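Local coordinates for protein cellulase CEL9M (Clostridium cellulolyticum, PDB 1IA6) that probably cleaves internal beta-1,4-glucosidic linkages in cellulose and related beta-glucans, as a glycoside hydrolase family 9 endoglucanase, at residues A[102-106]-A[176-180]; A[109-115]-A[186-190]; A[318-322]-A[425-430]. All coordinates share one frame; numbering follows the deposited sequence.

Contact 1: A[102-106]-A[176-180]; sequences TDYFL and YATKC
The Y176 ring meets T102 at its edge, with the threonine OG1 near the ring plane, while the D103 carboxylate stands almost perpendicular to the ring, the two planes 85° apart. L106 comes in obliquely through CD1, 3.8 Å from CE1 of Y176, and K99 adds a cation-pi contact. These groups join helices 91-107 and 174-193 of the (alpha/alpha)6 barrel of glycoside hydrolase family 9. The short segments cross at 54° with axes 11.3 Å apart, a wide spacing that the long tyrosine spans: CG lies anti to the backbone N (chi1 -177°), which sends the ring out to the other helix. There the phenol oxygen sits between two partners. Y176 OH and T102 OG1 share a hydrogen bond of 2.7 Å in which either may donate. Y176 OH may instead give its one proton to D103 OD1, a weak bond of 2.6 Å; which it does is not settled. That same carboxylate oxygen forms a salt bridge with K99 one turn back, so the lysine probably helps to set the aspartate that the phenol meets. Away from the phenol oxygen the contact turns apolar. L106 CD1 lies 4.4 Å from C180 SG, and on the solvent side the aliphatic part of K179 lies against the leucine, CD to L106 CD1 at 3.8 Å.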
loop_
_atom_site.group_PDB
_atom_site.type_symbol
_atom_site.label_atom_id
_atom_site.label_comp_id
_atom_site.label_asym_id
_atom_site.label_seq_id
_atom_site.Cartn_x
_atom_site.Cartn_y
_atom_site.Cartn_z
ATOM N N THR A 102 -0.555 -9.765 -8.031
ATOM C CA THR A 102 -0.157 -11.157 -7.868
ATOM C C THR A 102 0.396 -11.829 -9.118
ATOM O O THR A 102 1.297 -12.657 -9.013
ATOM C CB THR A 102 -1.303 -12.002 -7.251
ATOM O OG1 THR A 102 -2.453 -11.973 -8.099
ATOM C CG2 THR A 102 -1.678 -11.444 -5.884
ATOM N N ASP A 103 -0.112 -11.473 -10.296
ATOM C CA ASP A 103 0.412 -12.065 -11.530
ATOM C C ASP A 103 1.897 -11.728 -11.632
ATOM O O ASP A 103 2.712 -12.544 -12.072
ATOM C CB ASP A 103 -0.301 -11.502 -12.763
ATOM C CG ASP A 103 -1.646 -12.155 -13.020
ATOM O OD1 ASP A 103 -1.950 -13.185 -12.385
ATOM O OD2 ASP A 103 -2.392 -11.637 -13.876
ATOM N N TYR A 104 2.236 -10.507 -11.230
ATOM C CA TYR A 104 3.612 -10.030 -11.263
ATOM C C TYR A 104 4.474 -10.771 -10.239
ATOM O O TYR A 104 5.592 -11.181 -10.545
ATOM C CB TYR A 104 3.620 -8.514 -11.010
ATOM C CG TYR A 104 4.979 -7.881 -10.805
ATOM C CD1 TYR A 104 5.966 -7.944 -11.792
ATOM C CD2 TYR A 104 5.266 -7.186 -9.630
ATOM C CE1 TYR A 104 7.206 -7.325 -11.610
ATOM C CE2 TYR A 104 6.500 -6.566 -9.438
ATOM C CZ TYR A 104 7.464 -6.639 -10.431
ATOM O OH TYR A 104 8.683 -6.024 -10.240
ATOM N N PHE A 105 3.957 -10.957 -9.029
ATOM C CA PHE A 105 4.717 -11.667 -8.006
ATOM C C PHE A 105 5.027 -13.102 -8.434
ATOM O O PHE A 105 6.132 -13.601 -8.207
ATOM C CB PHE A 105 3.955 -11.694 -6.676
ATOM C CG PHE A 105 3.670 -10.334 -6.108
ATOM C CD1 PHE A 105 4.555 -9.274 -6.308
ATOM C CD2 PHE A 105 2.523 -10.113 -5.361
ATOM C CE1 PHE A 105 4.293 -8.011 -5.770
ATOM C CE2 PHE A 105 2.250 -8.856 -4.819
ATOM C CZ PHE A 105 3.137 -7.805 -5.025
ATOM N N LEU A 106 4.049 -13.763 -9.047
ATOM C CA LEU A 106 4.236 -15.139 -9.494
ATOM C C LEU A 106 5.294 -15.234 -10.592
ATOM O O LEU A 106 6.126 -16.138 -10.574
ATOM C CB LEU A 106 2.907 -15.728 -9.981
ATOM C CG LEU A 106 1.859 -15.998 -8.892
ATOM C CD1 LEU A 106 0.561 -16.484 -9.528
ATOM C CD2 LEU A 106 2.395 -17.031 -7.913
ATOM N N TYR A 176 -6.024 -20.874 -9.392
ATOM C CA TYR A 176 -5.146 -19.712 -9.315
ATOM C C TYR A 176 -4.878 -19.379 -7.853
ATOM O O TYR A 176 -3.750 -19.061 -7.474
ATOM C CB TYR A 176 -5.781 -18.496 -9.997
ATOM C CG TYR A 176 -4.874 -17.279 -10.006
ATOM C CD1 TYR A 176 -3.840 -17.158 -10.937
ATOM C CD2 TYR A 176 -5.028 -16.267 -9.060
ATOM C CE1 TYR A 176 -2.978 -16.054 -10.922
ATOM C CE2 TYR A 176 -4.174 -15.163 -9.036
ATOM C CZ TYR A 176 -3.154 -15.061 -9.966
ATOM O OH TYR A 176 -2.318 -13.964 -9.947
ATOM N N ALA A 177 -5.920 -19.455 -7.031
ATOM C CA ALA A 177 -5.786 -19.157 -5.611
ATOM C C ALA A 177 -4.753 -20.065 -4.952
ATOM O O ALA A 177 -3.918 -19.608 -4.177
ATOM C CB ALA A 177 -7.136 -19.299 -4.916
ATOM N N THR A 178 -4.801 -21.354 -5.274
ATOM C CA THR A 178 -3.862 -22.306 -4.700
ATOM C C THR A 178 -2.447 -22.036 -5.195
ATOM O O THR A 178 -1.483 -22.238 -4.464
ATOM C CB THR A 178 -4.283 -23.752 -5.026
ATOM O OG1 THR A 178 -5.530 -24.029 -4.374
ATOM C CG2 THR A 178 -3.230 -24.745 -4.547
ATOM N N LYS A 179 -2.325 -21.578 -6.437
ATOM C CA LYS A 179 -1.017 -21.248 -6.985
ATOM C C LYS A 179 -0.435 -20.117 -6.136
ATOM O O LYS A 179 0.757 -20.095 -5.838
ATOM C CB LYS A 179 -1.148 -20.803 -8.445
ATOM C CG LYS A 179 0.171 -20.422 -9.089
ATOM C CD LYS A 179 0.014 -20.125 -10.578
ATOM C CE LYS A 179 -0.130 -21.396 -11.404
ATOM N NZ LYS A 179 -1.356 -22.164 -11.075
ATOM N N CYS A 180 -1.292 -19.182 -5.737
ATOM C CA CYS A 180 -0.857 -18.066 -4.901
ATOM C C CYS A 180 -0.410 -18.546 -3.525
ATOM O O CYS A 180 0.621 -18.105 -3.020
ATOM C CB CYS A 180 -1.982 -17.043 -4.742
ATOM S SG CYS A 180 -2.261 -16.044 -6.221
#

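Contact 2: A[109-115]-A[186-190]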
loop_
_atom_site.group_PDB
_atom_site.type_symbol
_atom_site.label_atom_id
_atom_site.label_comp_id
_atom_site.label_asym_id
_atom_site.label_seq_id
_atom_site.Cartn_x
_atom_site.Cartn_y
_atom_site.Cartn_z
ATOM N N HIS A 109 8.882 -15.129 -9.432
ATOM C CA HIS A 109 9.319 -16.279 -8.634
ATOM C C HIS A 109 9.465 -17.473 -9.589
ATOM O O HIS A 109 8.638 -18.389 -9.585
ATOM C CB HIS A 109 8.260 -16.568 -7.558
ATOM C CG HIS A 109 8.647 -17.630 -6.572
ATOM N ND1 HIS A 109 9.844 -17.617 -5.890
ATOM C CD2 HIS A 109 7.966 -18.711 -6.115
ATOM C CE1 HIS A 109 9.887 -18.641 -5.055
ATOM N NE2 HIS A 109 8.759 -19.319 -5.173
ATOM N N PRO A 110 10.520 -17.467 -10.426
ATOM C CA PRO A 110 10.809 -18.519 -11.412
ATOM C C PRO A 110 11.014 -19.929 -10.858
ATOM O O PRO A 110 10.667 -20.911 -11.513
ATOM C CB PRO A 110 12.046 -17.983 -12.132
ATOM C CG PRO A 110 12.732 -17.197 -11.070
ATOM C CD PRO A 110 11.585 -16.448 -10.437
ATOM N N ASN A 111 11.597 -20.025 -9.668
ATOM C CA ASN A 111 11.811 -21.314 -9.019
ATOM C C ASN A 111 11.545 -21.141 -7.527
ATOM O O ASN A 111 11.322 -20.023 -7.065
ATOM C CB ASN A 111 13.229 -21.842 -9.277
ATOM C CG ASN A 111 14.307 -20.876 -8.841
ATOM O OD1 ASN A 111 14.420 -20.540 -7.664
ATOM N ND2 ASN A 111 15.115 -20.427 -9.794
ATOM N N SER A 112 11.570 -22.236 -6.775
ATOM C CA SER A 112 11.267 -22.183 -5.347
ATOM C C SER A 112 12.173 -21.334 -4.456
ATOM O O SER A 112 11.754 -20.931 -3.374
ATOM C CB SER A 112 11.206 -23.602 -4.775
ATOM O OG SER A 112 12.487 -24.205 -4.771
ATOM N N THR A 113 13.397 -21.052 -4.890
ATOM C CA THR A 113 14.301 -20.267 -4.057
ATOM C C THR A 113 14.764 -18.933 -4.640
ATOM O O THR A 113 15.770 -18.378 -4.195
ATOM C CB THR A 113 15.554 -21.088 -3.679
ATOM O OG1 THR A 113 16.229 -21.504 -4.872
ATOM C CG2 THR A 113 15.162 -22.315 -2.864
ATOM N N THR A 114 14.035 -18.406 -5.616
ATOM C CA THR A 114 14.425 -17.135 -6.220
ATOM C C THR A 114 13.255 -16.174 -6.338
ATOM O O THR A 114 12.140 -16.578 -6.663
ATOM C CB THR A 114 15.005 -17.345 -7.628
ATOM O OG1 THR A 114 16.051 -18.322 -7.573
ATOM C CG2 THR A 114 15.564 -16.033 -8.173
ATOM N N PHE A 115 13.511 -14.899 -6.060
ATOM C CA PHE A 115 12.474 -13.883 -6.172
ATOM C C PHE A 115 13.076 -12.541 -6.549
ATOM O O PHE A 115 13.829 -11.953 -5.770
ATOM C CB PHE A 115 11.711 -13.720 -4.858
ATOM C CG PHE A 115 10.552 -12.770 -4.957
ATOM C CD1 PHE A 115 9.438 -13.097 -5.724
ATOM C CD2 PHE A 115 10.584 -11.539 -4.312
ATOM C CE1 PHE A 115 8.370 -12.205 -5.852
ATOM C CE2 PHE A 115 9.520 -10.640 -4.432
ATOM C CZ PHE A 115 8.413 -10.974 -5.203
ATOM N N GLU A 186 6.356 -20.687 -0.112
ATOM C CA GLU A 186 7.761 -20.715 -0.504
ATOM C C GLU A 186 8.494 -19.414 -0.201
ATOM O O GLU A 186 9.640 -19.434 0.242
ATOM C CB GLU A 186 7.888 -21.043 -1.991
ATOM C CG GLU A 186 7.215 -22.346 -2.388
ATOM C CD GLU A 186 7.446 -22.699 -3.843
ATOM O OE1 GLU A 186 7.485 -21.773 -4.682
ATOM O OE2 GLU A 186 7.575 -23.902 -4.150
ATOM N N LEU A 187 7.840 -18.282 -0.439
ATOM C CA LEU A 187 8.470 -16.991 -0.178
ATOM C C LEU A 187 8.688 -16.806 1.322
ATOM O O LEU A 187 9.700 -16.250 1.751
ATOM C CB LEU A 187 7.607 -15.854 -0.735
ATOM C CG LEU A 187 7.423 -15.822 -2.256
ATOM C CD1 LEU A 187 6.545 -14.637 -2.632
ATOM C CD2 LEU A 187 8.771 -15.718 -2.953
ATOM N N TYR A 188 7.736 -17.283 2.116
ATOM C CA TYR A 188 7.841 -17.191 3.569
ATOM C C TYR A 188 9.025 -18.044 4.016
ATOM O O TYR A 188 9.829 -17.621 4.845
ATOM C CB TYR A 188 6.559 -17.704 4.229
ATOM C CG TYR A 188 6.650 -17.820 5.734
ATOM C CD1 TYR A 188 6.572 -16.690 6.550
ATOM C CD2 TYR A 188 6.815 -19.062 6.340
ATOM C CE1 TYR A 188 6.651 -16.799 7.940
ATOM C CE2 TYR A 188 6.897 -19.184 7.725
ATOM C CZ TYR A 188 6.814 -18.051 8.517
ATOM O OH TYR A 188 6.893 -18.174 9.883
ATOM N N ALA A 189 9.128 -19.246 3.450
ATOM C CA ALA A 189 10.215 -20.162 3.777
ATOM C C ALA A 189 11.561 -19.501 3.495
ATOM O O ALA A 189 12.485 -19.584 4.306
ATOM C CB ALA A 189 10.077 -21.447 2.966
ATOM N N MET A 190 11.671 -18.855 2.337
ATOM C CA MET A 190 12.903 -18.162 1.963
ATOM C C MET A 190 13.213 -17.071 2.981
ATOM O O MET A 190 14.359 -16.900 3.402
ATOM C CB MET A 190 12.759 -17.505 0.588
ATOM C CG MET A 190 12.711 -18.460 -0.590
ATOM S SD MET A 190 12.366 -17.558 -2.128
ATOM C CE MET A 190 13.797 -16.493 -2.228
HETATM O O HOH W 1 11.299 -21.833 -0.535
#
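H109, L187 and M190 make the tight part of this contact, where the loop between helix 91-107 and strand 115-119 folds against helix 174-193 of the (alpha/alpha)6 barrel. The methyl CD2 of L187 lies over one face of the imidazole in a CH-pi contact, 3.9 Å from the centroid, and also touches F115. M190 packs its thioether on the backbone of S112 and T113, SD 3.6 Å from S112 O, the bend at chi3 (63°) bringing CE to 3.4 Å from T113 O. The ring is held at both nitrogens. NE2 of H109 donates to OE1 of E186 at 2.8 Å; this oxygen lies near the imidazole plane, but the N-H meets the carboxylate on its anti side and 29° out of its plane. ND1 of H109 donates back into its own loop, to T114 O at 2.6 Å. Two donating nitrogens would be consistent with a doubly protonated imidazole, which the nearby carboxylate would probably favour.

The loop itself is shaped by an Asx turn: N111 OD1 accepts from T113 N and from the T114 hydroxyl. Toward solvent this exposed turn packs more loosely, S112 CB lying 3.7 Å from E186 OE2. Here one water donates to both segments, 3.0 Å from S112 O and 3.0 Å from E186 O.

Contact 3: A[318-322]-A[425-430]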
loop_
_atom_site.group_PDB
_atom_site.type_symbol
_atom_site.label_atom_id
_atom_site.label_comp_id
_atom_site.label_asym_id
_atom_site.label_seq_id
_atom_site.Cartn_x
_atom_site.Cartn_y
_atom_site.Cartn_z
ATOM N N LEU A 318 -10.131 0.869 12.638
ATOM C CA LEU A 318 -11.437 0.389 12.184
ATOM C C LEU A 318 -11.504 -1.132 12.094
ATOM O O LEU A 318 -12.563 -1.726 12.306
ATOM C CB LEU A 318 -11.809 1.015 10.835
ATOM C CG LEU A 318 -12.082 2.523 10.874
ATOM C CD1 LEU A 318 -12.627 2.971 9.531
ATOM C CD2 LEU A 318 -13.080 2.844 11.981
ATOM N N VAL A 319 -10.383 -1.772 11.774
ATOM C CA VAL A 319 -10.367 -3.231 11.706
ATOM C C VAL A 319 -10.546 -3.735 13.136
ATOM O O VAL A 319 -11.296 -4.679 13.390
ATOM C CB VAL A 319 -9.033 -3.756 11.133
ATOM C CG1 VAL A 319 -8.995 -5.277 11.200
ATOM C CG2 VAL A 319 -8.878 -3.293 9.694
ATOM N N TYR A 320 -9.860 -3.083 14.070
ATOM C CA TYR A 320 -9.945 -3.434 15.481
ATOM C C TYR A 320 -11.383 -3.281 15.980
ATOM O O TYR A 320 -11.870 -4.106 16.756
ATOM C CB TYR A 320 -9.024 -2.522 16.297
ATOM C CG TYR A 320 -9.095 -2.736 17.789
ATOM C CD1 TYR A 320 -8.468 -3.829 18.386
ATOM C CD2 TYR A 320 -9.788 -1.845 18.607
ATOM C CE1 TYR A 320 -8.527 -4.026 19.767
ATOM C CE2 TYR A 320 -9.856 -2.035 19.985
ATOM C CZ TYR A 320 -9.221 -3.125 20.558
ATOM O OH TYR A 320 -9.272 -3.308 21.923
ATOM N N CYS A 321 -12.061 -2.229 15.529
ATOM C CA CYS A 321 -13.436 -1.967 15.955
ATOM C C CYS A 321 -14.471 -3.007 15.533
ATOM O O CYS A 321 -15.589 -3.014 16.050
ATOM C CB CYS A 321 -13.881 -0.580 15.482
ATOM S SG CYS A 321 -13.164 0.764 16.451
ATOM N N LYS A 322 -14.113 -3.879 14.597
ATOM C CA LYS A 322 -15.042 -4.916 14.161
ATOM C C LYS A 322 -15.406 -5.806 15.345
ATOM O O LYS A 322 -16.574 -6.140 15.547
ATOM C CB LYS A 322 -14.418 -5.775 13.059
ATOM C CG LYS A 322 -14.276 -5.069 11.720
ATOM C CD LYS A 322 -13.615 -5.971 10.685
ATOM C CE LYS A 322 -14.431 -7.233 10.434
ATOM N NZ LYS A 322 -13.770 -8.127 9.439
ATOM N N GLY A 425 -13.717 0.745 5.470
ATOM C CA GLY A 425 -14.159 0.655 6.851
ATOM C C GLY A 425 -15.164 1.743 7.192
ATOM O O GLY A 425 -16.100 1.514 7.958
ATOM N N ALA A 426 -14.976 2.932 6.626
ATOM C CA ALA A 426 -15.883 4.046 6.885
ATOM C C ALA A 426 -17.289 3.703 6.408
ATOM O O ALA A 426 -18.278 4.009 7.075
ATOM C CB ALA A 426 -15.387 5.303 6.177
ATOM N N ILE A 427 -17.372 3.067 5.246
ATOM C CA ILE A 427 -18.659 2.682 4.688
ATOM C C ILE A 427 -19.395 1.730 5.624
ATOM O O ILE A 427 -20.614 1.808 5.766
ATOM C CB ILE A 427 -18.472 2.031 3.298
ATOM C CG1 ILE A 427 -18.031 3.104 2.297
ATOM C CG2 ILE A 427 -19.766 1.369 2.839
ATOM C CD1 ILE A 427 -17.661 2.574 0.934
ATOM N N LYS A 428 -18.648 0.846 6.274
ATOM C CA LYS A 428 -19.234 -0.123 7.193
ATOM C C LYS A 428 -19.759 0.500 8.484
ATOM O O LYS A 428 -20.869 0.201 8.918
ATOM C CB LYS A 428 -18.204 -1.202 7.543
ATOM C CG LYS A 428 -18.670 -2.187 8.608
ATOM C CD LYS A 428 -17.582 -3.188 8.953
ATOM C CE LYS A 428 -18.007 -4.095 10.101
ATOM N NZ LYS A 428 -19.262 -4.839 9.796
ATOM N N PHE A 429 -18.967 1.378 9.085
ATOM C CA PHE A 429 -19.337 2.001 10.350
ATOM C C PHE A 429 -20.143 3.291 10.286
ATOM O O PHE A 429 -20.972 3.546 11.160
ATOM C CB PHE A 429 -18.077 2.247 11.177
ATOM C CG PHE A 429 -17.426 0.994 11.671
ATOM C CD1 PHE A 429 -18.000 0.257 12.701
ATOM C CD2 PHE A 429 -16.236 0.550 11.114
ATOM C CE1 PHE A 429 -17.394 -0.903 13.170
ATOM C CE2 PHE A 429 -15.621 -0.609 11.573
ATOM C CZ PHE A 429 -16.200 -1.337 12.604
ATOM N N PHE A 430 -19.909 4.103 9.263
ATOM C CA PHE A 430 -20.609 5.378 9.148
ATOM C C PHE A 430 -21.503 5.472 7.921
ATOM O O PHE A 430 -22.413 6.298 7.875
ATOM C CB PHE A 430 -19.588 6.517 9.120
ATOM C CG PHE A 430 -18.435 6.319 10.063
ATOM C CD1 PHE A 430 -18.647 6.200 11.432
ATOM C CD2 PHE A 430 -17.136 6.229 9.577
ATOM C CE1 PHE A 430 -17.580 5.993 12.303
ATOM C CE2 PHE A 430 -16.061 6.022 10.439
ATOM C CZ PHE A 430 -16.284 5.904 11.804
#
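Apolar helix-to-helix packing joins L318 and C321 of helix 306-323 to F429 near the C-terminal end of helix 413-429, away from the annotated sites. The leucine divides its two methyls between different targets. CD1 lies on bare backbone, 3.7 Å from the carbonyl carbon of G425, where the glycine has no side chain to hold the methyl off; within these two segments the CA atoms of L318 and G425 are the nearest pair, 6.0 Å apart. CD2 of L318 meets CD2 of F429 at 4.0 Å and reaches, more distantly, the F430 ring.

In the (alpha/alpha)6 barrel these two helices run roughly the same way, their short segments inclined at 39° with axes 10.5 Å apart, and the phenylalanine fills the interval. Its CG stands beside the backbone N (chi1 -69°), and the ring is directed at the backbone of 318-322. F429 CE2 approaches L318 O at 3.3 Å from an oblique direction, CZ touches C321 CB at 3.8 Å, and K322 N lies at the ring edge. L330 of helix 327-341 packs on both L318 and F429. Beside the ring, K322 and K428 cross at about a right angle through their aliphatic parts, while K322 NZ turns to a salt bridge with E80. The two ammonium groups remain separate, K322 NZ and K428 NZ being 6.4 Å apart.

Overall arrangement
Contacts 1 and 2 are neighbours, their centres 12 Å apart, and both use helix 174-193: contact 1 binds it to helix 91-107, contact 2 to the loop that follows. Their segments alternate along the chain, and they touch where F105 O meets F115 CE1 at 3.5 Å. Contact 3 is separate, centred 29 Å from contact 1 and 35 Å from contact 2, and joins two later helices. All are partly buried, contact 3 with half of its touching residues buried, while contact 2 lies farthest from the chain's centre and has an exposed turn. The chemistry differs: a shared tyrosine hydroxyl in contact 1, a histidine-carboxylate bond and a bridging water in contact 2, and in contact 3 mainly apolar packing without a hydrogen bond between the segments, the F429 ring also lying against backbone polar atoms.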